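Local coordinates for polyketide synthase (Synechococcus sp., PDB 4GOX), which probably transfers a sulfonate group from the donor PAPS to an intermediate of hydrocarbon biosynthesis, as the sulfotransferase domain of an olefin synthase, at residues His20-Pro25 and Ile112-Gln117; Glu55-Pro60 and Ser74-Gly79; Ser134-Leu139 and Asn193-Asp198; Ala149-Leu154 and Ala205-Gln210. One frame throughout, in Å; residues are numbered along the deposited sequence.

The four contacts run from surface to core of one alpha/beta domain built on a parallel sheet. Contact 1 is a surface contact, where side-chain amides tie a loop to a helix. Contact 2 is buried and joins two loops by close backbone packing and a leucine over a histidine ring. It touches contact 1 through Y113 and L58. Contacts 3 and 4 are partly buried and touch: helix 181-202 of contact 3 packs on strand 149-155 of contact 4, with a probable hydrogen bond from H153 to N193. Contact 3 has no hydrogen bond between its segments, whereas contact 4 is held by backbone bonds of the sheet together with side-chain bonds.

Contact 1: residues His20-Pro25 and Ile112-Gln117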
# COMPACT_ATOMS: atom_id res chain seq x y z
N HIS A 20 -20.22 14.82 -6.25
CA HIS A 20 -19.52 15.52 -5.18
C HIS A 20 -18.34 14.66 -4.68
O HIS A 20 -18.52 13.47 -4.38
CB HIS A 20 -20.45 15.93 -4.03
CG HIS A 20 -21.57 14.98 -3.72
ND1 HIS A 20 -22.91 15.35 -3.88
CD2 HIS A 20 -21.53 13.71 -3.23
CE1 HIS A 20 -23.62 14.30 -3.50
NE2 HIS A 20 -22.84 13.29 -3.10
N LYS A 21 -17.14 15.27 -4.61
CA LYS A 21 -15.94 14.59 -4.12
C LYS A 21 -16.09 14.22 -2.66
O LYS A 21 -16.82 14.90 -1.92
CB LYS A 21 -14.69 15.48 -4.30
CG LYS A 21 -14.12 15.43 -5.70
CD LYS A 21 -13.02 16.46 -5.88
CE LYS A 21 -11.69 15.96 -5.41
NZ LYS A 21 -10.58 16.85 -5.84
N ASN A 22 -15.40 13.14 -2.24
CA ASN A 22 -15.44 12.67 -0.86
C ASN A 22 -14.58 13.62 0.01
O ASN A 22 -13.38 13.77 -0.25
CB ASN A 22 -15.00 11.21 -0.77
CG ASN A 22 -15.19 10.56 0.57
OD1 ASN A 22 -15.26 11.20 1.62
ND2 ASN A 22 -15.23 9.24 0.57
N PRO A 23 -15.19 14.32 0.99
CA PRO A 23 -14.41 15.25 1.82
C PRO A 23 -13.71 14.58 3.01
O PRO A 23 -12.85 15.20 3.64
CB PRO A 23 -15.46 16.26 2.28
CG PRO A 23 -16.73 15.46 2.37
CD PRO A 23 -16.61 14.29 1.42
N ASN A 24 -14.11 13.32 3.32
CA ASN A 24 -13.62 12.53 4.45
C ASN A 24 -12.18 12.07 4.28
O ASN A 24 -11.81 11.60 3.20
CB ASN A 24 -14.54 11.34 4.71
CG ASN A 24 -15.92 11.74 5.18
OD1 ASN A 24 -16.09 12.35 6.24
ND2 ASN A 24 -16.94 11.44 4.38
N PRO A 25 -11.36 12.17 5.34
CA PRO A 25 -9.96 11.73 5.23
C PRO A 25 -9.80 10.23 4.93
O PRO A 25 -10.63 9.41 5.29
CB PRO A 25 -9.34 12.14 6.57
CG PRO A 25 -10.49 12.23 7.52
CD PRO A 25 -11.65 12.70 6.69
N ILE A 112 -17.84 2.25 -2.33
CA ILE A 112 -17.15 1.26 -1.49
C ILE A 112 -16.23 1.96 -0.48
O ILE A 112 -16.23 1.60 0.69
CB ILE A 112 -16.44 0.15 -2.32
CG1 ILE A 112 -17.37 -0.46 -3.38
CG2 ILE A 112 -15.82 -0.93 -1.44
CD1 ILE A 112 -18.68 -1.20 -2.84
N TYR A 113 -15.48 3.00 -0.93
CA TYR A 113 -14.63 3.79 -0.04
C TYR A 113 -15.47 4.51 1.01
O TYR A 113 -15.14 4.42 2.19
CB TYR A 113 -13.75 4.78 -0.83
CG TYR A 113 -12.51 4.14 -1.43
CD1 TYR A 113 -12.35 4.07 -2.82
CD2 TYR A 113 -11.49 3.66 -0.63
CE1 TYR A 113 -11.18 3.54 -3.38
CE2 TYR A 113 -10.33 3.11 -1.17
CZ TYR A 113 -10.17 3.06 -2.55
OH TYR A 113 -9.04 2.49 -3.08
N ALA A 114 -16.58 5.19 0.61
CA ALA A 114 -17.47 5.91 1.54
C ALA A 114 -18.10 4.95 2.56
O ALA A 114 -18.24 5.30 3.74
CB ALA A 114 -18.55 6.67 0.78
N TYR A 115 -18.41 3.71 2.11
CA TYR A 115 -18.95 2.65 2.94
C TYR A 115 -17.92 2.24 3.99
O TYR A 115 -18.26 2.17 5.17
CB TYR A 115 -19.31 1.42 2.08
CG TYR A 115 -19.98 0.31 2.85
CD1 TYR A 115 -21.36 0.33 3.08
CD2 TYR A 115 -19.26 -0.80 3.30
CE1 TYR A 115 -21.99 -0.70 3.77
CE2 TYR A 115 -19.89 -1.84 3.98
CZ TYR A 115 -21.25 -1.79 4.22
OH TYR A 115 -21.88 -2.82 4.87
N LEU A 116 -16.69 1.92 3.57
CA LEU A 116 -15.65 1.48 4.50
C LEU A 116 -15.29 2.58 5.51
O LEU A 116 -15.12 2.27 6.69
CB LEU A 116 -14.43 0.91 3.78
CG LEU A 116 -14.63 -0.36 2.93
CD1 LEU A 116 -13.41 -0.61 2.05
CD2 LEU A 116 -14.88 -1.58 3.78
N GLN A 117 -15.29 3.86 5.08
CA GLN A 117 -15.01 5.02 5.93
C GLN A 117 -16.06 5.14 7.03
O GLN A 117 -15.73 5.52 8.16
CB GLN A 117 -14.97 6.32 5.11
CG GLN A 117 -13.70 6.51 4.29
CD GLN A 117 -13.85 7.71 3.40
OE1 GLN A 117 -14.86 7.89 2.72
NE2 GLN A 117 -12.85 8.59 3.42
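N22 and Q117 meet tip to tip through their side-chain amides. N22 ND2 donates to Q117 OE1 at 2.6 Å, a short bond with an N-H...O angle of 157°. Q117 OE1 lies close to the amide plane of N22, yet the two amide planes are turned 68° apart. N22 CG is anti to the backbone N, chi1 -171°, turning the N22 amide toward the helix. Q117 comes from helix 109-119 with its chain extended beyond CG.

The other half of the Q117 amide serves the loop backbone. Q117 NE2 donates to P25 O at 3.0 Å, from above the plane of that carbonyl. A weak bond also runs from Q117 NE2 to N24 O at 3.2 Å. One NH2 group spans two successive carbonyls.

Within the loop, N24 takes up the oxygen of N22. N22 OD1 accepts from N24 N at 3.0 Å, which makes an Asx turn, and from N24 ND2 at 3.2 Å. The two donors reach it from opposite faces of the N22 amide. An alanine in place of N22 would probably leave Q117 OE1 without this donor and set the N24 side chain free to turn.

Van der Waals contact adds little: N24 CB lies 3.5 Å from Q117 NE2, and N22 ND2 passes A114 CB at 4.2 Å. The backbone of N22 also bonds to L145 and D147.

The segment 20-25 leads into strand 26-30. Uncharged groups make the link at the surface. The Q117 amide uses both ends, OE1 accepting and NE2 donating, which would fix which way round it sits.

Contact 2: residues Glu55-Pro60 and Ser74-Gly79; sequences ELHLLP and SHLGEG
E55 O takes a CA-H...O contact from G79 CA at 3.4 Å. G77 CA is a near neighbour of the same oxygen, no more. A CB on G79 would clash with that carbonyl. No hydrogen bond joins the two segments directly. R67 bridges them instead, since its NH2 bonds to both L56 O and G77 O.

L76 and H57 cross obliquely. With CG anti to the backbone N, chi1 171°, the L76 branch comes over the ring. L76 CD2 sits over one face of the H57 ring, 3.8 Å from the centroid, in a CH-pi contact displaced toward the rim. The other methyl, L76 CD1, is 4.0 Å from E55 OE2.

The segment 74-79 holds a type II beta turn from H75 to E78. G77 takes the third position, with a positive phi that a side chain would jam against the preceding carbonyl. An ST turn, S74 OG accepting from L76 N, overlaps its start. H75 ND1 bonds to E78 OE2 at 2.7 Å across the turn.

Both loops flank helix 64-71. E55 OE1 forms a salt bridge with K128, and the E55 side chain is about 6 Å from the bound adenosine-3'-5'-diphosphate.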
# COMPACT_ATOMS: atom_id res chain seq x y z
N GLU A 55 -4.79 -5.74 1.55
CA GLU A 55 -5.08 -5.13 0.24
C GLU A 55 -6.54 -5.17 -0.24
O GLU A 55 -7.03 -6.24 -0.62
CB GLU A 55 -4.16 -5.70 -0.85
CG GLU A 55 -2.80 -5.03 -0.86
CD GLU A 55 -1.65 -5.90 -1.32
OE1 GLU A 55 -0.64 -5.96 -0.59
OE2 GLU A 55 -1.72 -6.42 -2.46
N LEU A 56 -7.21 -4.00 -0.19
CA LEU A 56 -8.58 -3.80 -0.70
C LEU A 56 -8.63 -3.90 -2.22
O LEU A 56 -9.61 -4.43 -2.78
CB LEU A 56 -9.11 -2.43 -0.23
CG LEU A 56 -9.21 -2.25 1.30
CD1 LEU A 56 -9.40 -0.79 1.67
CD2 LEU A 56 -10.39 -3.08 1.89
N HIS A 57 -7.57 -3.39 -2.92
CA HIS A 57 -7.48 -3.40 -4.39
C HIS A 57 -8.73 -2.82 -5.06
O HIS A 57 -9.40 -3.50 -5.83
CB HIS A 57 -7.07 -4.79 -4.96
CG HIS A 57 -6.36 -4.67 -6.29
ND1 HIS A 57 -5.20 -3.92 -6.43
CD2 HIS A 57 -6.72 -5.14 -7.51
CE1 HIS A 57 -4.87 -4.00 -7.71
NE2 HIS A 57 -5.75 -4.72 -8.40
N LEU A 58 -9.08 -1.57 -4.70
CA LEU A 58 -10.28 -0.87 -5.19
C LEU A 58 -9.98 0.24 -6.22
O LEU A 58 -10.67 0.35 -7.23
CB LEU A 58 -11.00 -0.22 -3.99
CG LEU A 58 -11.69 -1.18 -2.99
CD1 LEU A 58 -12.08 -0.43 -1.71
CD2 LEU A 58 -12.91 -1.83 -3.65
N LEU A 59 -8.95 1.06 -5.96
CA LEU A 59 -8.58 2.21 -6.80
C LEU A 59 -8.47 1.99 -8.32
O LEU A 59 -8.94 2.88 -9.04
CB LEU A 59 -7.37 2.94 -6.20
CG LEU A 59 -7.15 4.41 -6.57
CD1 LEU A 59 -8.29 5.29 -6.03
CD2 LEU A 59 -5.85 4.91 -5.97
N PRO A 60 -7.95 0.84 -8.87
CA PRO A 60 -7.85 0.69 -10.34
C PRO A 60 -9.15 0.57 -11.11
O PRO A 60 -9.12 0.53 -12.34
CB PRO A 60 -7.10 -0.64 -10.50
CG PRO A 60 -6.42 -0.89 -9.20
CD PRO A 60 -7.31 -0.31 -8.18
N SER A 74 -9.01 -14.75 -9.27
CA SER A 74 -7.85 -14.28 -8.52
C SER A 74 -8.14 -13.95 -7.06
O SER A 74 -9.17 -13.34 -6.74
CB SER A 74 -7.21 -13.08 -9.21
OG SER A 74 -6.15 -12.51 -8.45
N HIS A 75 -7.19 -14.31 -6.20
CA HIS A 75 -7.29 -14.06 -4.77
C HIS A 75 -6.99 -12.61 -4.39
O HIS A 75 -7.32 -12.20 -3.28
CB HIS A 75 -6.44 -15.06 -3.98
CG HIS A 75 -6.79 -16.49 -4.26
ND1 HIS A 75 -8.11 -16.94 -4.21
CD2 HIS A 75 -5.99 -17.54 -4.58
CE1 HIS A 75 -8.07 -18.23 -4.51
NE2 HIS A 75 -6.82 -18.63 -4.74
N LEU A 76 -6.38 -11.83 -5.32
CA LEU A 76 -6.07 -10.41 -5.13
C LEU A 76 -7.39 -9.66 -4.93
O LEU A 76 -8.31 -9.83 -5.73
CB LEU A 76 -5.27 -9.87 -6.35
CG LEU A 76 -5.03 -8.33 -6.45
CD1 LEU A 76 -4.22 -7.76 -5.25
CD2 LEU A 76 -4.32 -7.98 -7.76
N GLY A 77 -7.49 -8.90 -3.85
CA GLY A 77 -8.70 -8.16 -3.51
C GLY A 77 -9.54 -8.81 -2.41
O GLY A 77 -10.46 -8.18 -1.88
N GLU A 78 -9.21 -10.07 -2.03
CA GLU A 78 -9.85 -10.82 -0.93
C GLU A 78 -9.75 -10.06 0.40
O GLU A 78 -10.51 -10.35 1.33
CB GLU A 78 -9.22 -12.21 -0.78
CG GLU A 78 -9.99 -13.31 -1.49
CD GLU A 78 -9.27 -14.62 -1.70
OE1 GLU A 78 -8.29 -14.90 -0.97
OE2 GLU A 78 -9.70 -15.38 -2.60
N GLY A 79 -8.84 -9.09 0.46
CA GLY A 79 -8.67 -8.22 1.62
C GLY A 79 -9.91 -7.40 1.90
O GLY A 79 -10.13 -6.97 3.04

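Contact 3: residues Ser134-Leu139 and Asn193-Asp198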
# COMPACT_ATOMS: atom_id res chain seq x y z
N SER A 134 2.09 1.55 -9.99
CA SER A 134 2.60 1.06 -11.28
C SER A 134 1.98 1.75 -12.49
O SER A 134 2.51 1.66 -13.59
CB SER A 134 2.40 -0.45 -11.39
OG SER A 134 3.24 -1.09 -10.43
N ASP A 135 0.87 2.45 -12.29
CA ASP A 135 0.12 3.14 -13.33
C ASP A 135 -0.39 4.46 -12.76
O ASP A 135 -1.26 4.48 -11.88
CB ASP A 135 -1.08 2.27 -13.76
CG ASP A 135 -1.90 2.77 -14.94
OD1 ASP A 135 -1.65 3.91 -15.41
OD2 ASP A 135 -2.76 2.01 -15.42
N ARG A 136 0.14 5.54 -13.29
CA ARG A 136 -0.18 6.92 -12.97
C ARG A 136 -1.68 7.16 -13.07
O ARG A 136 -2.23 7.92 -12.28
CB ARG A 136 0.59 7.87 -13.96
CG ARG A 136 0.52 9.36 -13.56
CD ARG A 136 1.11 9.67 -12.16
NE ARG A 136 0.37 10.73 -11.47
CZ ARG A 136 0.59 12.04 -11.60
NH1 ARG A 136 -0.14 12.92 -10.93
NH2 ARG A 136 1.55 12.48 -12.42
N HIS A 137 -2.34 6.51 -14.05
CA HIS A 137 -3.78 6.62 -14.25
C HIS A 137 -4.55 6.07 -13.03
O HIS A 137 -5.51 6.71 -12.61
CB HIS A 137 -4.20 5.97 -15.59
CG HIS A 137 -5.64 6.14 -15.90
ND1 HIS A 137 -6.17 7.37 -16.23
CD2 HIS A 137 -6.64 5.22 -15.89
CE1 HIS A 137 -7.47 7.17 -16.39
NE2 HIS A 137 -7.79 5.89 -16.23
N ILE A 138 -4.07 4.97 -12.40
CA ILE A 138 -4.68 4.42 -11.18
C ILE A 138 -4.58 5.49 -10.07
O ILE A 138 -5.58 5.83 -9.46
CB ILE A 138 -4.02 3.08 -10.73
CG1 ILE A 138 -4.25 1.96 -11.78
CG2 ILE A 138 -4.54 2.68 -9.35
CD1 ILE A 138 -3.32 0.62 -11.49
N LEU A 139 -3.37 6.04 -9.86
CA LEU A 139 -3.09 7.07 -8.85
C LEU A 139 -3.97 8.30 -9.08
O LEU A 139 -4.47 8.86 -8.10
CB LEU A 139 -1.61 7.48 -8.91
CG LEU A 139 -0.54 6.42 -8.53
CD1 LEU A 139 0.85 7.05 -8.49
CD2 LEU A 139 -0.86 5.75 -7.18
N ASN A 193 8.02 4.13 -8.26
CA ASN A 193 8.62 5.20 -7.50
C ASN A 193 8.53 6.52 -8.20
O ASN A 193 8.20 7.51 -7.55
CB ASN A 193 10.01 4.84 -7.01
CG ASN A 193 9.91 3.88 -5.85
OD1 ASN A 193 9.25 4.17 -4.86
ND2 ASN A 193 10.41 2.66 -5.99
N ARG A 194 8.71 6.54 -9.53
CA ARG A 194 8.57 7.78 -10.28
C ARG A 194 7.11 8.29 -10.26
O ARG A 194 6.88 9.47 -9.97
CB ARG A 194 9.10 7.61 -11.71
CG ARG A 194 8.81 8.77 -12.66
CD ARG A 194 9.80 9.88 -12.40
NE ARG A 194 11.18 9.41 -12.60
CZ ARG A 194 12.25 10.02 -12.13
NH1 ARG A 194 12.13 11.13 -11.41
NH2 ARG A 194 13.46 9.52 -12.36
N ASN A 195 6.13 7.39 -10.51
CA ASN A 195 4.70 7.75 -10.50
C ASN A 195 4.25 8.31 -9.15
O ASN A 195 3.58 9.35 -9.12
CB ASN A 195 3.82 6.58 -10.92
CG ASN A 195 3.94 6.17 -12.36
OD1 ASN A 195 4.26 6.97 -13.20
ND2 ASN A 195 3.63 4.94 -12.69
N ILE A 196 4.65 7.67 -8.04
CA ILE A 196 4.27 8.10 -6.69
C ILE A 196 4.91 9.44 -6.35
O ILE A 196 4.24 10.33 -5.83
CB ILE A 196 4.50 7.03 -5.59
CG1 ILE A 196 3.82 5.69 -5.96
CG2 ILE A 196 3.95 7.54 -4.24
CD1 ILE A 196 4.47 4.51 -5.25
N LEU A 197 6.22 9.59 -6.68
CA LEU A 197 6.94 10.85 -6.54
C LEU A 197 6.20 11.97 -7.32
O LEU A 197 5.96 13.04 -6.74
CB LEU A 197 8.37 10.70 -7.08
CG LEU A 197 9.26 11.93 -6.95
CD1 LEU A 197 9.59 12.19 -5.49
CD2 LEU A 197 10.53 11.80 -7.82
N ASP A 198 5.83 11.73 -8.61
CA ASP A 198 5.09 12.70 -9.42
C ASP A 198 3.75 13.07 -8.77
O ASP A 198 3.42 14.25 -8.73
CB ASP A 198 4.86 12.20 -10.85
CG ASP A 198 6.13 12.17 -11.72
OD1 ASP A 198 7.20 12.63 -11.23
OD2 ASP A 198 6.07 11.61 -12.84
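The first turn of helix 136-145 packs against the second half of helix 181-202. D135 is the N-cap of the first helix, and its OD1 accepts from H137 N at 3.0 Å. N195 of the second helix points at this start. Its ND2 bonds to G133 O, just before the segment. That bond holds the N195 amide beside the cap, where N195 ND2 is 3.6 Å from R136 N. The flank of the amide also meets R136, with N195 OD1 3.9 Å from R136 CB.

L139 supplies the apolar part. Its CD1 touches the backbone at N195 O, 3.6 Å away, and lies 4.1 Å from I196 CG1. I196 itself rests on H153 of strand 149-155.

R136 bends at chi2 and chi3 and crosses D198 at about a right angle. R136 NH2 comes to 3.7 Å from D198 CB. The charged ends do not meet, with R136 NH2 and D198 OD2 4.6 Å apart.

The opposite charges may still attract weakly. Between the two segments the helices are joined by van der Waals contact, and hydrogen bonds just outside the pairing, N195 ND2 to G133 O and S134 OG with S192 OG, add the polar grip.

Contact 4: residues Ala149-Leu154 and Ala205-Gln210; sequences AKYIHL and ADRYLQ
H153 and Y208 lie side by side, with Y208 OH at the edge of the H153 ring. H153 ND1 and Y208 OH are 2.7 Å apart in a nearly straight bond (174°), and either could be the donor. The rings meet rim to rim, their planes 43° apart. Y208 OH also accepts from Q210 NE2 at 3.0 Å. A phenylalanine in place of Y208 would probably leave both H153 ND1 and Q210 NE2 without this partner.

The R207 guanidinium has A149 O at its edge, in its plane. R207 NH2 donates on a lone pair of A149 O at 2.8 Å, at 161°. The Y151 ring runs alongside, with Y151 CE2 3.8 Å from R207 NH2. One face of that ring carries the A149 carbonyl carbon. E143 forms a salt bridge with R207 NH2 and bonds to Y151 OH, which also bonds to S142.

Strands 149-155 and 208-212 are parallel neighbours, joined by a beta-alpha-beta crossover. Three backbone bonds zip them: Y151 N to R207 O at 2.7 Å, L209 N to Y151 O at 2.9 Å and H153 N to L209 O at 2.8 Å. I152 and L209 face helix 220-231, while Y151, H153 and Y208 face helix 181-202.

Besides the backbone bonds, R207-A149 and Y208-H153 side-chain bonds fasten strand 208-212, at one edge of the sheet.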
# COMPACT_ATOMS: atom_id res chain seq x y z
N ALA A 149 -7.22 13.07 0.47
CA ALA A 149 -6.40 11.85 0.51
C ALA A 149 -4.97 12.18 0.92
O ALA A 149 -4.40 13.18 0.46
CB ALA A 149 -6.40 11.16 -0.84
N LYS A 150 -4.39 11.36 1.78
CA LYS A 150 -2.98 11.48 2.20
C LYS A 150 -2.22 10.30 1.64
O LYS A 150 -2.74 9.19 1.64
CB LYS A 150 -2.82 11.55 3.72
CG LYS A 150 -3.20 12.91 4.30
CD LYS A 150 -2.84 12.95 5.78
CE LYS A 150 -3.21 14.25 6.44
NZ LYS A 150 -4.64 14.25 6.85
N TYR A 151 -1.01 10.54 1.17
CA TYR A 151 -0.20 9.48 0.59
C TYR A 151 1.10 9.24 1.34
O TYR A 151 1.94 10.14 1.43
CB TYR A 151 0.09 9.79 -0.90
CG TYR A 151 -1.15 10.14 -1.68
CD1 TYR A 151 -2.05 9.15 -2.08
CD2 TYR A 151 -1.47 11.46 -1.96
CE1 TYR A 151 -3.21 9.47 -2.77
CE2 TYR A 151 -2.63 11.79 -2.66
CZ TYR A 151 -3.50 10.79 -3.04
OH TYR A 151 -4.63 11.13 -3.74
N ILE A 152 1.29 8.00 1.82
CA ILE A 152 2.54 7.56 2.44
C ILE A 152 3.30 6.82 1.32
O ILE A 152 2.85 5.78 0.85
CB ILE A 152 2.28 6.63 3.65
CG1 ILE A 152 1.53 7.39 4.77
CG2 ILE A 152 3.62 6.05 4.17
CD1 ILE A 152 0.92 6.47 5.82
N HIS A 153 4.40 7.41 0.84
CA HIS A 153 5.23 6.81 -0.20
C HIS A 153 6.36 6.05 0.50
O HIS A 153 7.32 6.65 0.97
CB HIS A 153 5.79 7.91 -1.12
CG HIS A 153 6.68 7.43 -2.24
ND1 HIS A 153 7.32 8.33 -3.08
CD2 HIS A 153 6.94 6.18 -2.67
CE1 HIS A 153 7.99 7.59 -3.95
NE2 HIS A 153 7.80 6.29 -3.73
N LEU A 154 6.23 4.73 0.58
CA LEU A 154 7.24 3.89 1.22
C LEU A 154 8.26 3.49 0.17
O LEU A 154 7.89 3.00 -0.89
CB LEU A 154 6.58 2.68 1.92
CG LEU A 154 7.49 1.60 2.50
CD1 LEU A 154 8.38 2.14 3.61
CD2 LEU A 154 6.66 0.47 3.01
N ALA A 205 3.01 18.85 0.76
CA ALA A 205 3.79 18.03 1.69
C ALA A 205 2.81 17.68 2.82
O ALA A 205 3.02 16.73 3.55
CB ALA A 205 4.97 18.81 2.24
N ASP A 206 1.72 18.45 2.90
CA ASP A 206 0.61 18.24 3.82
C ASP A 206 -0.12 16.93 3.50
O ASP A 206 -0.72 16.35 4.40
CB ASP A 206 -0.37 19.43 3.75
CG ASP A 206 0.19 20.76 4.25
OD1 ASP A 206 0.75 20.79 5.38
OD2 ASP A 206 0.03 21.78 3.54
N ARG A 207 -0.09 16.48 2.21
CA ARG A 207 -0.78 15.25 1.79
C ARG A 207 0.15 14.13 1.26
O ARG A 207 -0.31 13.10 0.80
CB ARG A 207 -1.96 15.56 0.84
CG ARG A 207 -2.99 16.53 1.44
CD ARG A 207 -4.38 16.41 0.84
NE ARG A 207 -4.46 17.01 -0.49
CZ ARG A 207 -4.48 16.33 -1.63
NH1 ARG A 207 -4.56 16.98 -2.79
NH2 ARG A 207 -4.42 15.01 -1.63
N TYR A 208 1.46 14.33 1.37
CA TYR A 208 2.44 13.36 0.90
C TYR A 208 3.61 13.27 1.85
O TYR A 208 4.15 14.29 2.28
CB TYR A 208 2.93 13.79 -0.49
CG TYR A 208 4.10 13.01 -1.04
CD1 TYR A 208 3.92 11.74 -1.58
CD2 TYR A 208 5.37 13.59 -1.13
CE1 TYR A 208 4.98 11.05 -2.17
CE2 TYR A 208 6.44 12.90 -1.69
CZ TYR A 208 6.24 11.63 -2.22
OH TYR A 208 7.29 10.98 -2.80
N LEU A 209 4.02 12.04 2.15
CA LEU A 209 5.17 11.76 3.01
C LEU A 209 5.98 10.57 2.50
O LEU A 209 5.45 9.47 2.37
CB LEU A 209 4.68 11.45 4.45
CG LEU A 209 5.75 11.12 5.50
CD1 LEU A 209 6.40 12.38 6.05
CD2 LEU A 209 5.14 10.35 6.65
N GLN A 210 7.28 10.78 2.26
CA GLN A 210 8.21 9.71 1.91
C GLN A 210 8.67 9.01 3.18
O GLN A 210 9.01 9.66 4.16
CB GLN A 210 9.46 10.25 1.21
CG GLN A 210 9.18 10.53 -0.24
CD GLN A 210 10.38 11.03 -0.99
OE1 GLN A 210 11.53 10.86 -0.57
NE2 GLN A 210 10.14 11.56 -2.18